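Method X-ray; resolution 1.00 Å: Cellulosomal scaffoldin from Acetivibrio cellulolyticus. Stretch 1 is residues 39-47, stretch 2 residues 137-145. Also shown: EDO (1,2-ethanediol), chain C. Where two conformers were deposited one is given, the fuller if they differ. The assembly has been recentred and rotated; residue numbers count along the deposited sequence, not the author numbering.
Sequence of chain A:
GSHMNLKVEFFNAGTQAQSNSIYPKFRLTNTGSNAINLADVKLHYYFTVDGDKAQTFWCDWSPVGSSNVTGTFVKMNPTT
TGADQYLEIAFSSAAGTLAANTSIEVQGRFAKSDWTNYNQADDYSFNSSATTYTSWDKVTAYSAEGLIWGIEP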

# COMPACT_ATOMS: atom_id res chain seq x y z
N ALA A 39 9.46 6.80 8.87
CA ALA A 39 9.68 5.56 9.61
C ALA A 39 8.46 5.13 10.40
O ALA A 39 8.31 3.95 10.71
CB ALA A 39 10.88 5.69 10.53
N ASP A 40 7.58 6.07 10.72
CA ASP A 40 6.38 5.75 11.46
C ASP A 40 5.17 5.50 10.58
O ASP A 40 4.10 5.20 11.10
CB ASP A 40 6.07 6.86 12.44
CG ASP A 40 7.10 6.97 13.50
OD1 ASP A 40 7.45 5.91 14.08
OD2 ASP A 40 7.61 8.07 13.72
N VAL A 41 5.32 5.61 9.27
CA VAL A 41 4.18 5.46 8.36
C VAL A 41 4.08 4.01 7.86
O VAL A 41 5.08 3.42 7.45
CB VAL A 41 4.32 6.43 7.16
CG1 VAL A 41 3.24 6.17 6.14
CG2 VAL A 41 4.24 7.86 7.64
N LYS A 42 2.88 3.46 7.88
CA LYS A 42 2.60 2.16 7.28
C LYS A 42 1.47 2.32 6.28
O LYS A 42 0.65 3.24 6.40
CB LYS A 42 2.20 1.12 8.35
CG LYS A 42 3.22 0.98 9.50
CD LYS A 42 2.78 0.03 10.61
CE LYS A 42 3.88 -0.09 11.68
NZ LYS A 42 3.39 -0.73 12.92
N LEU A 43 1.41 1.41 5.31
CA LEU A 43 0.34 1.37 4.32
C LEU A 43 -0.22 -0.04 4.26
O LEU A 43 0.54 -1.00 4.38
CB LEU A 43 0.87 1.72 2.91
CG LEU A 43 1.71 2.99 2.82
CD1 LEU A 43 2.35 3.11 1.45
CD2 LEU A 43 0.87 4.21 3.13
N HIS A 44 -1.53 -0.18 4.05
CA HIS A 44 -2.14 -1.49 3.83
C HIS A 44 -2.86 -1.58 2.48
O HIS A 44 -3.56 -0.65 2.07
CB HIS A 44 -3.20 -1.84 4.89
CG HIS A 44 -2.67 -2.08 6.25
ND1 HIS A 44 -3.50 -2.34 7.32
CD2 HIS A 44 -1.41 -2.13 6.72
CE1 HIS A 44 -2.77 -2.53 8.41
NE2 HIS A 44 -1.49 -2.40 8.07
N TYR A 45 -2.71 -2.75 1.88
CA TYR A 45 -3.45 -3.15 0.68
C TYR A 45 -4.15 -4.48 1.01
O TYR A 45 -3.48 -5.46 1.33
CB TYR A 45 -2.51 -3.32 -0.51
CG TYR A 45 -3.21 -3.63 -1.81
CD1 TYR A 45 -3.50 -4.94 -2.18
CD2 TYR A 45 -3.61 -2.60 -2.66
CE1 TYR A 45 -4.17 -5.22 -3.37
CE2 TYR A 45 -4.28 -2.87 -3.84
CZ TYR A 45 -4.55 -4.18 -4.20
OH TYR A 45 -5.19 -4.39 -5.41
N TYR A 46 -5.48 -4.49 0.94
CA TYR A 46 -6.31 -5.61 1.35
C TYR A 46 -6.79 -6.43 0.15
O TYR A 46 -7.21 -5.87 -0.87
CB TYR A 46 -7.55 -5.08 2.09
CG TYR A 46 -7.23 -4.34 3.36
CD1 TYR A 46 -7.07 -5.04 4.55
CD2 TYR A 46 -7.06 -2.96 3.39
CE1 TYR A 46 -6.77 -4.41 5.74
CE2 TYR A 46 -6.76 -2.31 4.57
CZ TYR A 46 -6.60 -3.03 5.75
OH TYR A 46 -6.32 -2.35 6.92
N PHE A 47 -6.76 -7.75 0.29
CA PHE A 47 -7.08 -8.61 -0.82
C PHE A 47 -7.51 -9.99 -0.34
O PHE A 47 -7.35 -10.33 0.84
CB PHE A 47 -5.86 -8.70 -1.78
CG PHE A 47 -4.63 -9.33 -1.17
CD1 PHE A 47 -3.77 -8.60 -0.35
CD2 PHE A 47 -4.29 -10.66 -1.44
CE1 PHE A 47 -2.63 -9.18 0.19
CE2 PHE A 47 -3.16 -11.23 -0.91
CZ PHE A 47 -2.31 -10.49 -0.10
N ASP A 137 -10.01 5.45 -0.74
CA ASP A 137 -10.22 5.14 0.68
C ASP A 137 -10.24 3.65 0.97
O ASP A 137 -10.45 3.25 2.12
CB ASP A 137 -11.48 5.83 1.23
CG ASP A 137 -12.78 5.27 0.66
OD1 ASP A 137 -12.76 4.25 -0.04
OD2 ASP A 137 -13.84 5.88 0.97
N LYS A 138 -9.94 2.82 -0.03
CA LYS A 138 -9.92 1.37 0.14
C LYS A 138 -8.51 0.83 0.37
O LYS A 138 -8.35 -0.37 0.53
CB LYS A 138 -10.58 0.67 -1.05
CG LYS A 138 -12.00 1.10 -1.31
CD LYS A 138 -12.86 0.90 -0.11
CE LYS A 138 -14.34 1.19 -0.40
NZ LYS A 138 -14.70 2.59 -0.67
N VAL A 139 -7.52 1.71 0.38
CA VAL A 139 -6.23 1.44 1.01
C VAL A 139 -6.16 2.29 2.28
O VAL A 139 -6.83 3.32 2.37
CB VAL A 139 -5.02 1.71 0.07
CG1 VAL A 139 -5.02 0.73 -1.07
CG2 VAL A 139 -5.02 3.16 -0.44
N THR A 140 -5.37 1.84 3.24
CA THR A 140 -5.24 2.58 4.49
C THR A 140 -3.80 2.96 4.76
O THR A 140 -2.85 2.34 4.24
CB THR A 140 -5.84 1.80 5.68
OG1 THR A 140 -5.19 0.54 5.73
CG2 THR A 140 -7.35 1.62 5.53
N ALA A 141 -3.63 4.00 5.58
CA ALA A 141 -2.31 4.39 6.05
C ALA A 141 -2.39 4.68 7.53
O ALA A 141 -3.47 4.98 8.07
CB ALA A 141 -1.80 5.63 5.32
N TYR A 142 -1.23 4.60 8.16
CA TYR A 142 -1.06 4.68 9.61
C TYR A 142 0.15 5.52 9.93
O TYR A 142 1.12 5.52 9.17
CB TYR A 142 -0.82 3.27 10.21
CG TYR A 142 -1.92 2.31 9.84
CD1 TYR A 142 -1.94 1.72 8.58
CD2 TYR A 142 -2.99 2.07 10.69
CE1 TYR A 142 -2.99 0.94 8.17
CE2 TYR A 142 -4.05 1.26 10.30
CZ TYR A 142 -4.06 0.72 9.02
OH TYR A 142 -5.10 -0.02 8.56
N SER A 143 0.09 6.19 11.08
CA SER A 143 1.25 6.80 11.70
C SER A 143 1.51 6.07 13.01
O SER A 143 0.89 5.04 13.28
CB SER A 143 0.98 8.27 11.99
OG SER A 143 0.04 8.37 13.02
N ALA A 144 2.38 6.61 13.86
CA ALA A 144 2.51 6.07 15.21
C ALA A 144 1.21 6.16 15.99
O ALA A 144 1.05 5.45 16.98
CB ALA A 144 3.63 6.79 15.96
N GLU A 145 0.31 7.06 15.59
CA GLU A 145 -0.98 7.21 16.25
C GLU A 145 -1.99 6.16 15.83
O GLU A 145 -3.08 6.12 16.41
CB GLU A 145 -1.58 8.59 15.93
CG GLU A 145 -0.89 9.73 16.55
CD GLU A 145 -0.97 9.63 18.03
OE1 GLU A 145 -1.99 10.12 18.62
OE2 GLU A 145 -0.05 9.05 18.63
C1 EDO C . -5.85 -4.06 10.71
O1 EDO C . -5.14 -2.86 10.42
C2 EDO C . -6.53 -4.58 9.46
O2 EDO C . -7.43 -3.60 8.93
O HOH W 1 2.46 3.18 11.55

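The contact is built first from backbone. Strand 42-47 and strand 140-143 run antiparallel, their axes 4.6 Å apart at closest approach and their N-to-C directions 158° apart, although at least 92 residues of sequence separate any two residues that touch. Four hydrogen bonds fix the register, in two reciprocal pairs. K42 N donates to Y142 O at 3.0 Å, and Y142 N returns the bond to K42 O at 2.9 Å. Two residues along, H44 N donates to T140 O at 2.9 Å, while T140 N reaches H44 O at a longer 3.3 Å. Between these narrow rings lies the non-hydrogen-bonded pair L43 and A141, whose CA atoms come to 4.4 Å, against 5.0 Å for K42 with Y142 and 5.2 Å for H44 with T140.

Three of the carbonyls that accept these bonds, all but H44 O, also receive CA-H...O contacts. K42 O lies 3.2 Å from A141 CA, T140 O lies 3.3 Å from L43 CA, and Y142 O lies 3.2 Å from V41 CA. Just before the strand, D40 O approaches S143 CA at 3.3 Å, which carries the pairing past the last backbone hydrogen bond. A water lies at this end, within donating reach of D40 O at 2.6 Å and, in a weak bond, of S143 O at 3.0 Å, though it has more acceptors in reach than protons.

Alternation then sorts the side chains. On the face bearing L43 and A141 the contact across the stretches is apolar: L43 CD2 packs on A141 CB at 3.7 Å. Farther along, Y45 CD2 meets V139 CG1 at 4.0 Å, a looser contact of the same dispersive kind. No polar group is matched across the stretches in either pair.

The face bearing K42, H44, T140 and Y142 follows another rule, with polar atoms gathered around aromatic rings. The H44 and Y142 rings meet obliquely, centroids 4.4 Å apart and planes at 42°, with Y142 CE1 over one face of the imidazole. Y142 gives up more area to the opposing stretch than any other residue here, 99 Å². K42 contributes mainly the base of its side chain, its CB 4.1 Å from Y142 CB, while its extended end leads away.

Bonds within each stretch organise this polar cluster. H44 ND1 donates to Y46 OH at 2.8 Å, nearly straight at 170°, which requires the proton on ND1. In the other stretch, T140 OG1 donates to Y142 OH at 2.9 Å; its p rotamer accompanies this bond. The two tyrosine hydroxyls also lie close, Y46 OH 3.1 Å from Y142 OH, and Y46 OH is 3.3 Å from T140 OG1. A 1,2-ethanediol, probably from the crystallisation liquor, extends the group by a hydrogen bond between its O2 and Y46 OH at 2.6 Å.

For a designer, the pattern reads plainly: reciprocal backbone bonds set the register, apolar contacts, one of them through the ring of Y45, lie on one side, and on the other hydroxyls and an imidazole, bonded within their own stretches, come close to one another.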